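Mitochondrial dynamics protein MID49 (Mus musculus, PDB 4WOY) promotes the recruitment of the fission mediator dynamin-related protein 1 (DNM1L) to the mitochondrial surface, regulates its GTPase activity and is required for mitochondrial fission. Local coordinates at residues A[12-17]-A[232-237]; A[33-38]-A[49-54]; A[55-60]-A[67-72]; A[211-216]-A[256-261]. The protein carries 1 engineered substitution. All coordinates share one frame; numbering follows the deposited sequence.

Contact 1 (A[12-17]-A[232-237])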
loop_
_atom_site.group_PDB
_atom_site.type_symbol
_atom_site.label_atom_id
_atom_site.label_comp_id
_atom_site.label_asym_id
_atom_site.label_seq_id
_atom_site.Cartn_x
_atom_site.Cartn_y
_atom_site.Cartn_z
ATOM N N LYS A 12 -8.580 -15.823 -16.069
ATOM C CA LYS A 12 -8.895 -16.761 -14.987
ATOM C C LYS A 12 -8.429 -16.359 -13.581
ATOM O O LYS A 12 -9.068 -16.744 -12.609
ATOM C CB LYS A 12 -8.349 -18.162 -15.314
ATOM C CG LYS A 12 -9.024 -18.835 -16.505
ATOM C CD LYS A 12 -8.400 -20.175 -16.884
ATOM C CE LYS A 12 -7.344 -20.044 -17.963
ATOM N NZ LYS A 12 -7.129 -21.333 -18.665
ATOM N N HIS A 13 -7.291 -15.675 -13.449
ATOM C CA HIS A 13 -6.738 -15.440 -12.106
ATOM C C HIS A 13 -6.449 -13.986 -11.775
ATOM O O HIS A 13 -6.035 -13.673 -10.661
ATOM C CB HIS A 13 -5.483 -16.295 -11.887
ATOM C CG HIS A 13 -5.739 -17.757 -12.060
ATOM N ND1 HIS A 13 -5.263 -18.475 -13.139
ATOM C CD2 HIS A 13 -6.481 -18.621 -11.332
ATOM C CE1 HIS A 13 -5.678 -19.725 -13.050
ATOM N NE2 HIS A 13 -6.417 -19.840 -11.961
ATOM N N VAL A 14 -6.601 -13.102 -12.744
ATOM C CA VAL A 14 -6.417 -11.695 -12.447
ATOM C C VAL A 14 -7.731 -10.908 -12.421
ATOM O O VAL A 14 -8.049 -10.263 -11.430
ATOM C CB VAL A 14 -5.442 -11.045 -13.449
ATOM C CG1 VAL A 14 -5.244 -9.569 -13.130
ATOM C CG2 VAL A 14 -4.137 -11.772 -13.420
ATOM N N ILE A 15 -8.518 -11.012 -13.483
ATOM C CA ILE A 15 -9.713 -10.175 -13.627
ATOM C C ILE A 15 -10.794 -10.549 -12.620
ATOM O O ILE A 15 -11.084 -11.716 -12.413
ATOM C CB ILE A 15 -10.256 -10.244 -15.070
ATOM C CG1 ILE A 15 -9.162 -9.792 -16.046
ATOM C CG2 ILE A 15 -11.479 -9.358 -15.239
ATOM C CD1 ILE A 15 -9.464 -10.048 -17.519
ATOM N N THR A 16 -11.357 -9.538 -11.965
ATOM C CA THR A 16 -12.344 -9.740 -10.899
ATOM C C THR A 16 -13.748 -9.414 -11.412
ATOM O O THR A 16 -13.970 -8.365 -12.010
ATOM C CB THR A 16 -12.034 -8.836 -9.655
ATOM O OG1 THR A 16 -10.698 -9.075 -9.192
ATOM C CG2 THR A 16 -13.019 -9.090 -8.531
ATOM N N PRO A 17 -14.704 -10.315 -11.168
ATOM C CA PRO A 17 -16.111 -10.140 -11.576
ATOM C C PRO A 17 -16.703 -8.830 -11.049
ATOM O O PRO A 17 -16.494 -8.526 -9.872
ATOM C CB PRO A 17 -16.804 -11.360 -10.955
ATOM C CG PRO A 17 -15.723 -12.417 -10.902
ATOM C CD PRO A 17 -14.444 -11.649 -10.590
ATOM N N LEU A 232 1.094 -4.623 -14.249
ATOM C CA LEU A 232 1.391 -4.680 -12.824
ATOM C C LEU A 232 0.456 -5.709 -12.146
ATOM O O LEU A 232 0.898 -6.492 -11.296
ATOM C CB LEU A 232 1.282 -3.287 -12.173
ATOM C CG LEU A 232 1.303 -3.210 -10.647
ATOM C CD1 LEU A 232 2.595 -3.796 -10.056
ATOM C CD2 LEU A 232 1.113 -1.766 -10.232
ATOM N N LEU A 233 -0.812 -5.726 -12.554
ATOM C CA LEU A 233 -1.788 -6.665 -11.977
ATOM C C LEU A 233 -1.452 -8.120 -12.307
ATOM O O LEU A 233 -1.589 -8.994 -11.459
ATOM C CB LEU A 233 -3.197 -6.328 -12.449
ATOM C CG LEU A 233 -3.757 -5.163 -11.644
ATOM C CD1 LEU A 233 -5.018 -4.583 -12.300
ATOM C CD2 LEU A 233 -4.031 -5.597 -10.217
ATOM N N LEU A 234 -0.986 -8.354 -13.531
ATOM C CA LEU A 234 -0.477 -9.666 -13.936
ATOM C C LEU A 234 0.679 -10.140 -13.062
ATOM O O LEU A 234 0.681 -11.273 -12.556
ATOM C CB LEU A 234 0.010 -9.632 -15.378
ATOM C CG LEU A 234 -1.044 -10.010 -16.388
ATOM C CD1 LEU A 234 -0.494 -9.724 -17.753
ATOM C CD2 LEU A 234 -1.403 -11.481 -16.203
ATOM N N LEU A 235 1.676 -9.277 -12.918
ATOM C CA LEU A 235 2.865 -9.649 -12.181
ATOM C C LEU A 235 2.487 -10.005 -10.773
ATOM O O LEU A 235 3.015 -10.960 -10.207
ATOM C CB LEU A 235 3.907 -8.528 -12.179
ATOM C CG LEU A 235 4.531 -8.242 -13.529
ATOM C CD1 LEU A 235 5.247 -6.889 -13.515
ATOM C CD2 LEU A 235 5.458 -9.371 -13.904
ATOM N N CYS A 236 1.555 -9.242 -10.214
ATOM C CA CYS A 236 1.113 -9.482 -8.852
ATOM C C CYS A 236 0.457 -10.850 -8.735
ATOM O O CYS A 236 0.752 -11.608 -7.803
ATOM C CB CYS A 236 0.123 -8.405 -8.398
ATOM S SG CYS A 236 0.851 -6.869 -7.835
ATOM N N GLY A 237 -0.435 -11.160 -9.678
ATOM C CA GLY A 237 -1.187 -12.405 -9.631
ATOM C C GLY A 237 -0.305 -13.638 -9.720
ATOM O O GLY A 237 -0.537 -14.641 -9.060
#
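Val14 faces the helix 228-241 and puts one methyl on each of two successive leucines. CG1 rests on the first methylene of Leu233, 3.9 Å from Val14 CG1 to Leu233 CB, and lies near the carbonyl oxygen of the same residue (Val14 CG1 to Leu233 O 4.1 Å). The other methyl, CG2, meets a branch end of Leu234, with 3.9 Å between Val14 CG2 and Leu234 CD2, the two side chains lying roughly at right angles. This split follows from the torsion of Val14: with chi1 at -180°, CG1 sits opposite the backbone N and CG2 beside it. Leu234 starts off away from Val14 and reaches back to it through CD2. One turn on, Gly237 is the residue whose backbone comes nearest, 6.0 Å from Val14 CA to Gly237 CA.

Further out, Phe9 and Leu6 of helix 2-14 pack on Leu234, Phe9 also touches Val14, and Ala63 from a loop touches Leu233. Just past Val14 the chain is tied down by Thr16, whose OG1 is hydrogen-bonded to Gln62 O. Between the two segments the contact is van der Waals packing of apolar groups, setting the C-terminal part of helix 2-14 against helix 228-241.

Contact 2 (A[33-38]-A[49-54])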
loop_
_atom_site.group_PDB
_atom_site.type_symbol
_atom_site.label_atom_id
_atom_site.label_comp_id
_atom_site.label_asym_id
_atom_site.label_seq_id
_atom_site.Cartn_x
_atom_site.Cartn_y
_atom_site.Cartn_z
ATOM N N LEU A 33 -17.769 4.776 6.991
ATOM C CA LEU A 33 -18.683 5.748 7.566
ATOM C C LEU A 33 -19.066 5.425 8.998
ATOM O O LEU A 33 -19.237 6.340 9.799
ATOM C CB LEU A 33 -19.945 5.853 6.714
ATOM C CG LEU A 33 -19.734 6.367 5.295
ATOM C CD1 LEU A 33 -21.070 6.492 4.608
ATOM C CD2 LEU A 33 -19.025 7.700 5.337
ATOM N N GLU A 34 -19.232 4.139 9.307
ATOM C CA GLU A 34 -19.478 3.671 10.681
ATOM C C GLU A 34 -18.263 3.899 11.585
ATOM O O GLU A 34 -18.372 4.434 12.683
ATOM C CB GLU A 34 -19.856 2.183 10.685
ATOM C CG GLU A 34 -21.299 1.910 10.325
ATOM C CD GLU A 34 -22.250 2.671 11.223
ATOM O OE1 GLU A 34 -22.123 2.548 12.454
ATOM O OE2 GLU A 34 -23.123 3.394 10.713
ATOM N N LEU A 35 -17.097 3.510 11.098
ATOM C CA LEU A 35 -15.862 3.728 11.818
ATOM C C LEU A 35 -15.589 5.219 12.017
ATOM O O LEU A 35 -15.094 5.634 13.077
ATOM C CB LEU A 35 -14.704 3.093 11.058
ATOM C CG LEU A 35 -13.346 3.103 11.753
ATOM C CD1 LEU A 35 -13.468 2.602 13.177
ATOM C CD2 LEU A 35 -12.375 2.244 10.973
ATOM N N GLN A 36 -15.907 6.024 11.005
ATOM C CA GLN A 36 -15.735 7.465 11.122
ATOM C C GLN A 36 -16.677 8.033 12.182
ATOM O O GLN A 36 -16.316 8.929 12.957
ATOM C CB GLN A 36 -15.985 8.169 9.806
ATOM C CG GLN A 36 -15.605 9.631 9.877
ATOM C CD GLN A 36 -16.015 10.367 8.643
ATOM O OE1 GLN A 36 -15.772 9.906 7.528
ATOM N NE2 GLN A 36 -16.636 11.527 8.824
ATOM N N ALA A 37 -17.901 7.525 12.193
ATOM C CA ALA A 37 -18.879 7.992 13.152
ATOM C C ALA A 37 -18.367 7.700 14.558
ATOM O O ALA A 37 -18.487 8.535 15.456
ATOM C CB ALA A 37 -20.240 7.336 12.909
ATOM N N TYR A 38 -17.775 6.522 14.737
ATOM C CA TYR A 38 -17.196 6.160 16.024
ATOM C C TYR A 38 -16.092 7.120 16.430
ATOM O O TYR A 38 -16.062 7.599 17.557
ATOM C CB TYR A 38 -16.627 4.744 15.995
ATOM C CG TYR A 38 -15.716 4.484 17.165
ATOM C CD1 TYR A 38 -16.225 4.032 18.374
ATOM C CD2 TYR A 38 -14.347 4.725 17.076
ATOM C CE1 TYR A 38 -15.398 3.803 19.453
ATOM C CE2 TYR A 38 -13.516 4.516 18.153
ATOM C CZ TYR A 38 -14.046 4.054 19.339
ATOM O OH TYR A 38 -13.210 3.843 20.406
ATOM N N GLY A 49 -9.507 13.954 9.398
ATOM C CA GLY A 49 -10.400 14.214 8.287
ATOM C C GLY A 49 -11.268 12.985 8.095
ATOM O O GLY A 49 -11.114 11.992 8.806
ATOM N N ALA A 50 -12.176 13.061 7.130
ATOM C CA ALA A 50 -13.040 11.943 6.771
ATOM C C ALA A 50 -12.234 10.728 6.313
ATOM O O ALA A 50 -11.240 10.859 5.599
ATOM C CB ALA A 50 -14.030 12.379 5.667
ATOM N N LEU A 51 -12.670 9.546 6.720
ATOM C CA LEU A 51 -12.012 8.323 6.298
ATOM C C LEU A 51 -12.204 8.142 4.795
ATOM O O LEU A 51 -13.301 8.265 4.287
ATOM C CB LEU A 51 -12.564 7.108 7.055
ATOM C CG LEU A 51 -12.533 7.060 8.588
ATOM C CD1 LEU A 51 -12.689 5.632 9.089
ATOM C CD2 LEU A 51 -11.252 7.668 9.140
ATOM N N VAL A 52 -11.115 7.862 4.092
ATOM C CA VAL A 52 -11.148 7.644 2.652
ATOM C C VAL A 52 -10.706 6.230 2.294
ATOM O O VAL A 52 -9.564 5.845 2.556
ATOM C CB VAL A 52 -10.236 8.635 1.892
ATOM C CG1 VAL A 52 -10.259 8.343 0.402
ATOM C CG2 VAL A 52 -10.628 10.078 2.195
ATOM N N PRO A 53 -11.626 5.436 1.733
ATOM C CA PRO A 53 -11.260 4.123 1.214
ATOM C C PRO A 53 -10.545 4.264 -0.119
ATOM O O PRO A 53 -10.855 5.166 -0.903
ATOM C CB PRO A 53 -12.612 3.411 1.068
ATOM C CG PRO A 53 -13.586 4.511 0.845
ATOM C CD PRO A 53 -13.081 5.660 1.698
ATOM N N GLY A 54 -9.564 3.397 -0.351
ATOM C CA GLY A 54 -8.754 3.470 -1.549
ATOM C C GLY A 54 -7.920 2.218 -1.720
ATOM O O GLY A 54 -8.115 1.229 -1.006
#
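Leu51 points into the helix 18-42 and fits against two successive residues there, Leu35 and Gln36. Its CD1 methyl comes in against the branch point of Leu35, 3.7 Å from Leu51 CD1 to Leu35 CG, and the two leucines cross at about a right angle. The same methyl lies 3.8 Å from the backbone, measured from Leu51 CD1 to Gln36 N. Next to it the stem of Gln36 lies on the leucine, with 3.8 Å between Gln36 CB and Leu51 CG.

Gln36 then runs extended past Leu51: its CG is opposite the backbone N (chi1 -171°), and this carries the amide out over the chain at Ala50 and Leu51. There Gln36 OE1 accepts a hydrogen bond from the backbone N of Leu51 at 3.2 Å. The bond is bent, with 145° at the hydrogen, and the donor stands 52° out of the amide carbonyl plane rather than on a lone pair. Ala50 packs beside the same oxygen, 3.6 Å from Ala50 CB to Gln36 OE1.

One residue thus gives both an apolar stem and a polar grip to the chain entering strand 52-54. Leu71 of the adjacent antiparallel strand 69-74 backs both Leu35 and Leu51, Ala73 also touches Leu51, and Leu137 touches Leu35. Helix 18-42 thus packs beside strand 52-54, with strand 69-74 and helix 126-139 contributing side chains to the same cluster.

Contact 3 (A[55-60]-A[67-72]); sequences GPLYDG and EHVRLL
Arg70 runs out past Gly55. Its CB stands back, 4.6 Å from Arg70 CB to Gly55 CA, and CG makes the first touch, 3.6 Å from Arg70 CG to Gly55 CA and 3.7 Å from Arg70 CG to Gly55 N. CD is still alongside, at 4.1 Å from Arg70 CD to Gly55 CA. The chain bends at chi2 (-145°) and again at chi3 (-47°), leaving the glycine, and the guanidinium ends in a salt bridge from NH2 to Asp208 OD2, with Tyr210 and Pro211 packed on the side chain.

Nearer the start of 67-72, the Pro56 ring crosses the stem of Glu67 at about a right angle, 3.9 Å between Pro56 CG and Glu67 CG. Val69 serves the two residues that follow: CG1 meets the ring edge of Tyr58, in its plane, at 3.9 Å from Val69 CG1 to Tyr58 CE1, while CG2 touches Leu57 at 4.1 Å from Val69 CG2 to Leu57 CD2.

Gly55 O takes two backbone donors, Tyr58 N at 2.9 Å and Asp59 N, and these close a turn in which 56-58 have helical backbone angles. A glycine pair, Gly54-Gly55, at the end of a strand and followed by such a turn, next to an antiparallel strand, is consistent with the glycine-rich turn of the nucleotidyltransferase fold, to whose clan this domain belongs.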
loop_
_atom_site.group_PDB
_atom_site.type_symbol
_atom_site.label_atom_id
_atom_site.label_comp_id
_atom_site.label_asym_id
_atom_site.label_seq_id
_atom_site.Cartn_x
_atom_site.Cartn_y
_atom_site.Cartn_z
ATOM N N GLY A 55 -6.974 2.282 -2.658
ATOM C CA GLY A 55 -6.155 1.144 -3.021
ATOM C C GLY A 55 -6.532 0.611 -4.394
ATOM O O GLY A 55 -7.385 1.187 -5.082
ATOM N N PRO A 56 -5.882 -0.490 -4.808
ATOM C CA PRO A 56 -6.063 -1.086 -6.135
ATOM C C PRO A 56 -7.516 -1.448 -6.435
ATOM O O PRO A 56 -7.906 -1.487 -7.613
ATOM C CB PRO A 56 -5.190 -2.341 -6.074
ATOM C CG PRO A 56 -4.103 -1.976 -5.099
ATOM C CD PRO A 56 -4.818 -1.167 -4.041
ATOM N N LEU A 57 -8.306 -1.722 -5.402
ATOM C CA LEU A 57 -9.726 -1.999 -5.628
ATOM C C LEU A 57 -10.423 -0.792 -6.265
ATOM O O LEU A 57 -11.231 -0.939 -7.179
ATOM C CB LEU A 57 -10.433 -2.361 -4.324
ATOM C CG LEU A 57 -11.958 -2.267 -4.434
ATOM C CD1 LEU A 57 -12.505 -3.359 -5.363
ATOM C CD2 LEU A 57 -12.620 -2.324 -3.059
ATOM N N TYR A 58 -10.078 0.399 -5.776
ATOM C CA TYR A 58 -10.666 1.649 -6.259
ATOM C C TYR A 58 -9.978 2.245 -7.472
ATOM O O TYR A 58 -10.618 2.920 -8.261
ATOM C CB TYR A 58 -10.679 2.705 -5.136
ATOM C CG TYR A 58 -11.685 2.413 -4.048
ATOM C CD1 TYR A 58 -11.386 1.534 -3.013
ATOM C CD2 TYR A 58 -12.943 2.984 -4.076
ATOM C CE1 TYR A 58 -12.313 1.242 -2.017
ATOM C CE2 TYR A 58 -13.887 2.695 -3.089
ATOM C CZ TYR A 58 -13.560 1.824 -2.063
ATOM O OH TYR A 58 -14.487 1.540 -1.084
ATOM N N ASP A 59 -8.679 2.019 -7.617
ATOM C CA ASP A 59 -7.929 2.730 -8.642
ATOM C C ASP A 59 -7.865 1.930 -9.918
ATOM O O ASP A 59 -6.969 1.115 -10.119
ATOM C CB ASP A 59 -6.524 3.032 -8.146
ATOM C CG ASP A 59 -6.527 3.993 -6.996
ATOM O OD1 ASP A 59 -7.360 4.924 -7.014
ATOM O OD2 ASP A 59 -5.718 3.800 -6.065
ATOM N N GLY A 60 -8.823 2.189 -10.789
ATOM C CA GLY A 60 -8.976 1.409 -11.992
ATOM C C GLY A 60 -9.536 0.046 -11.643
ATOM O O GLY A 60 -9.428 -0.429 -10.510
ATOM N N GLU A 67 -5.366 -7.247 -3.208
ATOM C CA GLU A 67 -4.591 -6.470 -2.252
ATOM C C GLU A 67 -5.484 -5.954 -1.133
ATOM O O GLU A 67 -6.725 -5.995 -1.225
ATOM C CB GLU A 67 -3.930 -5.273 -2.934
ATOM C CG GLU A 67 -3.146 -5.612 -4.160
ATOM C CD GLU A 67 -1.919 -6.410 -3.837
ATOM O OE1 GLU A 67 -1.330 -6.175 -2.757
ATOM O OE2 GLU A 67 -1.524 -7.247 -4.677
ATOM N N HIS A 68 -4.844 -5.437 -0.090
ATOM C CA HIS A 68 -5.558 -4.739 0.969
ATOM C C HIS A 68 -6.345 -3.582 0.386
ATOM O O HIS A 68 -6.022 -3.058 -0.686
ATOM C CB HIS A 68 -4.598 -4.188 2.029
ATOM C CG HIS A 68 -3.988 -5.241 2.888
ATOM N ND1 HIS A 68 -4.330 -6.569 2.793
ATOM C CD2 HIS A 68 -3.049 -5.163 3.868
ATOM C CE1 HIS A 68 -3.631 -7.272 3.668
ATOM N NE2 HIS A 68 -2.854 -6.435 4.334
ATOM N N VAL A 69 -7.394 -3.205 1.096
ATOM C CA VAL A 69 -8.144 -2.017 0.786
ATOM C C VAL A 69 -7.719 -0.954 1.805
ATOM O O VAL A 69 -7.830 -1.158 3.029
ATOM C CB VAL A 69 -9.643 -2.285 0.832
ATOM C CG1 VAL A 69 -10.442 -1.005 0.525
ATOM C CG2 VAL A 69 -9.983 -3.438 -0.110
ATOM N N ARG A 70 -7.185 0.157 1.306
ATOM C CA ARG A 70 -6.706 1.209 2.196
ATOM C C ARG A 70 -7.868 2.012 2.776
ATOM O O ARG A 70 -8.796 2.409 2.063
ATOM C CB ARG A 70 -5.713 2.122 1.468
ATOM C CG ARG A 70 -4.995 1.413 0.338
ATOM C CD ARG A 70 -3.550 1.854 0.129
ATOM N NE ARG A 70 -3.385 3.297 0.128
ATOM C CZ ARG A 70 -2.208 3.895 0.275
ATOM N NH1 ARG A 70 -1.098 3.175 0.417
ATOM N NH2 ARG A 70 -2.142 5.214 0.282
ATOM N N LEU A 71 -7.837 2.186 4.090
ATOM C CA LEU A 71 -8.753 3.073 4.769
ATOM C C LEU A 71 -7.897 4.193 5.381
ATOM O O LEU A 71 -7.224 4.009 6.413
ATOM C CB LEU A 71 -9.560 2.314 5.811
ATOM C CG LEU A 71 -10.828 3.004 6.283
ATOM C CD1 LEU A 71 -11.656 3.359 5.065
ATOM C CD2 LEU A 71 -11.617 2.108 7.221
ATOM N N LEU A 72 -7.898 5.338 4.700
ATOM C CA LEU A 72 -7.061 6.471 5.067
ATOM C C LEU A 72 -7.768 7.326 6.096
ATOM O O LEU A 72 -8.908 7.717 5.881
ATOM C CB LEU A 72 -6.732 7.326 3.850
ATOM C CG LEU A 72 -6.003 6.698 2.674
ATOM C CD1 LEU A 72 -5.430 7.781 1.769
ATOM C CD2 LEU A 72 -4.926 5.744 3.157
#

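Contact 4 (A[211-216]-A[256-261])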
loop_
_atom_site.group_PDB
_atom_site.type_symbol
_atom_site.label_atom_id
_atom_site.label_comp_id
_atom_site.label_asym_id
_atom_site.label_seq_id
_atom_site.Cartn_x
_atom_site.Cartn_y
_atom_site.Cartn_z
ATOM N N PRO A 211 0.172 6.675 -3.818
ATOM C CA PRO A 211 -0.603 7.644 -4.619
ATOM C C PRO A 211 0.182 8.266 -5.776
ATOM O O PRO A 211 -0.384 8.542 -6.832
ATOM C CB PRO A 211 -0.983 8.726 -3.598
ATOM C CG PRO A 211 -0.939 8.034 -2.276
ATOM C CD PRO A 211 0.236 7.082 -2.394
ATOM N N VAL A 212 1.470 8.513 -5.567
ATOM C CA VAL A 212 2.318 9.083 -6.611
ATOM C C VAL A 212 2.535 8.094 -7.748
ATOM O O VAL A 212 2.469 8.460 -8.920
ATOM C CB VAL A 212 3.688 9.499 -6.049
ATOM C CG1 VAL A 212 4.565 10.044 -7.159
ATOM C CG2 VAL A 212 3.522 10.515 -4.941
ATOM N N GLU A 213 2.796 6.840 -7.375
ATOM C CA GLU A 213 3.051 5.754 -8.317
ATOM C C GLU A 213 1.839 5.462 -9.188
ATOM O O GLU A 213 1.967 5.299 -10.401
ATOM C CB GLU A 213 3.483 4.477 -7.578
ATOM C CG GLU A 213 4.804 4.619 -6.845
ATOM C CD GLU A 213 5.078 3.494 -5.849
ATOM O OE1 GLU A 213 4.124 2.849 -5.375
ATOM O OE2 GLU A 213 6.261 3.289 -5.516
ATOM N N THR A 214 0.663 5.377 -8.585
ATOM C CA THR A 214 -0.503 5.038 -9.394
ATOM C C THR A 214 -0.917 6.225 -10.264
ATOM O O THR A 214 -1.433 6.025 -11.351
ATOM C CB THR A 214 -1.701 4.542 -8.548
ATOM O OG1 THR A 214 -2.345 5.642 -7.910
ATOM C CG2 THR A 214 -1.237 3.534 -7.501
ATOM N N ALA A 215 -0.671 7.454 -9.812
ATOM C CA ALA A 215 -0.951 8.614 -10.665
ATOM C C ALA A 215 -0.049 8.605 -11.894
ATOM O O ALA A 215 -0.491 8.943 -13.001
ATOM C CB ALA A 215 -0.785 9.903 -9.905
ATOM N N ARG A 216 1.204 8.207 -11.696
ATOM C CA ARG A 216 2.172 8.156 -12.781
ATOM C C ARG A 216 1.797 7.076 -13.814
ATOM O O ARG A 216 1.802 7.314 -15.020
ATOM C CB ARG A 216 3.572 7.896 -12.216
ATOM C CG ARG A 216 4.683 7.909 -13.254
ATOM C CD ARG A 216 4.626 9.186 -14.082
ATOM N NE ARG A 216 5.724 9.287 -15.038
ATOM C CZ ARG A 216 5.742 10.127 -16.077
ATOM N NH1 ARG A 216 4.716 10.942 -16.305
ATOM N NH2 ARG A 216 6.792 10.156 -16.891
ATOM N N VAL A 256 9.290 -2.258 -10.987
ATOM C CA VAL A 256 9.605 -2.920 -12.243
ATOM C C VAL A 256 8.857 -2.268 -13.372
ATOM O O VAL A 256 9.438 -1.995 -14.408
ATOM C CB VAL A 256 9.246 -4.402 -12.238
ATOM C CG1 VAL A 256 9.571 -4.986 -13.600
ATOM C CG2 VAL A 256 10.019 -5.144 -11.138
ATOM N N VAL A 257 7.561 -2.041 -13.182
ATOM C CA VAL A 257 6.738 -1.463 -14.245
ATOM C C VAL A 257 7.031 0.026 -14.464
ATOM O O VAL A 257 6.961 0.516 -15.588
ATOM C CB VAL A 257 5.241 -1.680 -13.971
ATOM C CG1 VAL A 257 4.373 -0.951 -15.040
ATOM C CG2 VAL A 257 4.949 -3.179 -13.958
ATOM N N LEU A 258 7.387 0.745 -13.404
ATOM C CA LEU A 258 7.817 2.130 -13.587
ATOM C C LEU A 258 9.101 2.192 -14.414
ATOM O O LEU A 258 9.255 3.060 -15.248
ATOM C CB LEU A 258 8.005 2.833 -12.240
ATOM C CG LEU A 258 6.666 3.262 -11.618
ATOM C CD1 LEU A 258 6.820 3.742 -10.191
ATOM C CD2 LEU A 258 5.991 4.334 -12.475
ATOM N N HIS A 259 10.016 1.261 -14.189
ATOM C CA HIS A 259 11.266 1.236 -14.927
ATOM C C HIS A 259 11.050 0.979 -16.413
ATOM O O HIS A 259 11.556 1.716 -17.255
ATOM C CB HIS A 259 12.200 0.176 -14.342
ATOM C CG HIS A 259 13.541 0.122 -15.002
ATOM N ND1 HIS A 259 13.831 -0.745 -16.036
ATOM C CD2 HIS A 259 14.671 0.836 -14.784
ATOM C CE1 HIS A 259 15.081 -0.567 -16.421
ATOM N NE2 HIS A 259 15.614 0.383 -15.674
ATOM N N LEU A 260 10.293 -0.062 -16.739
ATOM C CA LEU A 260 9.999 -0.370 -18.136
ATOM C C LEU A 260 9.035 0.664 -18.682
ATOM O O LEU A 260 9.237 1.187 -19.777
ATOM C CB LEU A 260 9.380 -1.766 -18.290
ATOM C CG LEU A 260 10.041 -2.982 -17.641
ATOM C CD1 LEU A 260 9.355 -4.256 -18.069
ATOM C CD2 LEU A 260 11.498 -3.036 -17.994
ATOM N N GLY A 261 8.018 0.985 -17.876
ATOM C CA GLY A 261 6.947 1.879 -18.291
ATOM C C GLY A 261 7.404 3.282 -18.623
ATOM O O GLY A 261 6.808 3.937 -19.493
#
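The two flat polar groups here, the carboxylate of Glu213 and the guanidinium of Arg216, lie off Leu258, which meets only the CG methylenes of their stems. The carboxylate OE2 has a weak hydrogen bond to Gln255 NE2, and the guanidinium makes a salt bridge from NE to Glu262 OE2. A third flat group, the His259 ring, takes no part across the contact and stacks instead on Phe282 of helix 272-288.

Leu258 is aimed at the helix 210-224 and divides its two methyls between residues three apart on it. CD1 meets Glu213, 4.0 Å from Leu258 CD1 to Glu213 CG, and the side chains cross at about a right angle. CD2 lies against Arg216, 3.9 Å from Leu258 CD2 to Arg216 CG, at a more oblique angle. The leucine CG lies opposite its own carbonyl carbon (chi1 -78°), which sends both methyls across the gap. Arg216 starts with CG opposite the backbone N and then turns at chi2 (52°), which carries its tip on toward Glu262.

The backbones stay well separated, 8.0 Å from Glu213 CA to Leu258 CA, and Leu217 of helix 210-224 and His295 from a loop also pack on Leu258. This is helix-on-helix packing through one leucine bridging the aliphatic stems of two charged residues, with the arginine's charge paired to Glu262 and the buried Glu213 in a weak hydrogen bond to Gln255. It joins helix 210-224, which follows the nucleotidyltransferase-type sheet, to helix 250-261 of the helical Mab-21-like part.

This chain is probably cytoplasmic and is one piece of the protein, with a nucleotidyltransferase-type and a Mab-21-like region. Contact 4 is buried; contacts 1, 2 and 3 are partly buried, although contact 3 has its centre nearest the chain centre, about 8 Å away. Contacts 2 and 3 share the sheet: strands 52-54 and 69-74 are neighbours, and Gly54 O to Arg70 N (2.7 Å) is a probable hydrogen bond. Contacts 1 and 4 belong to the helical side and touch where Leu235 CD1 meets Val257 CG2 at 3.7 Å. The chemistry of the four differs: contact 1 is apolar, contact 2 adds a side-chain-to-backbone hydrogen bond, and contacts 3 and 4, which touch, send their arginines to acids beyond.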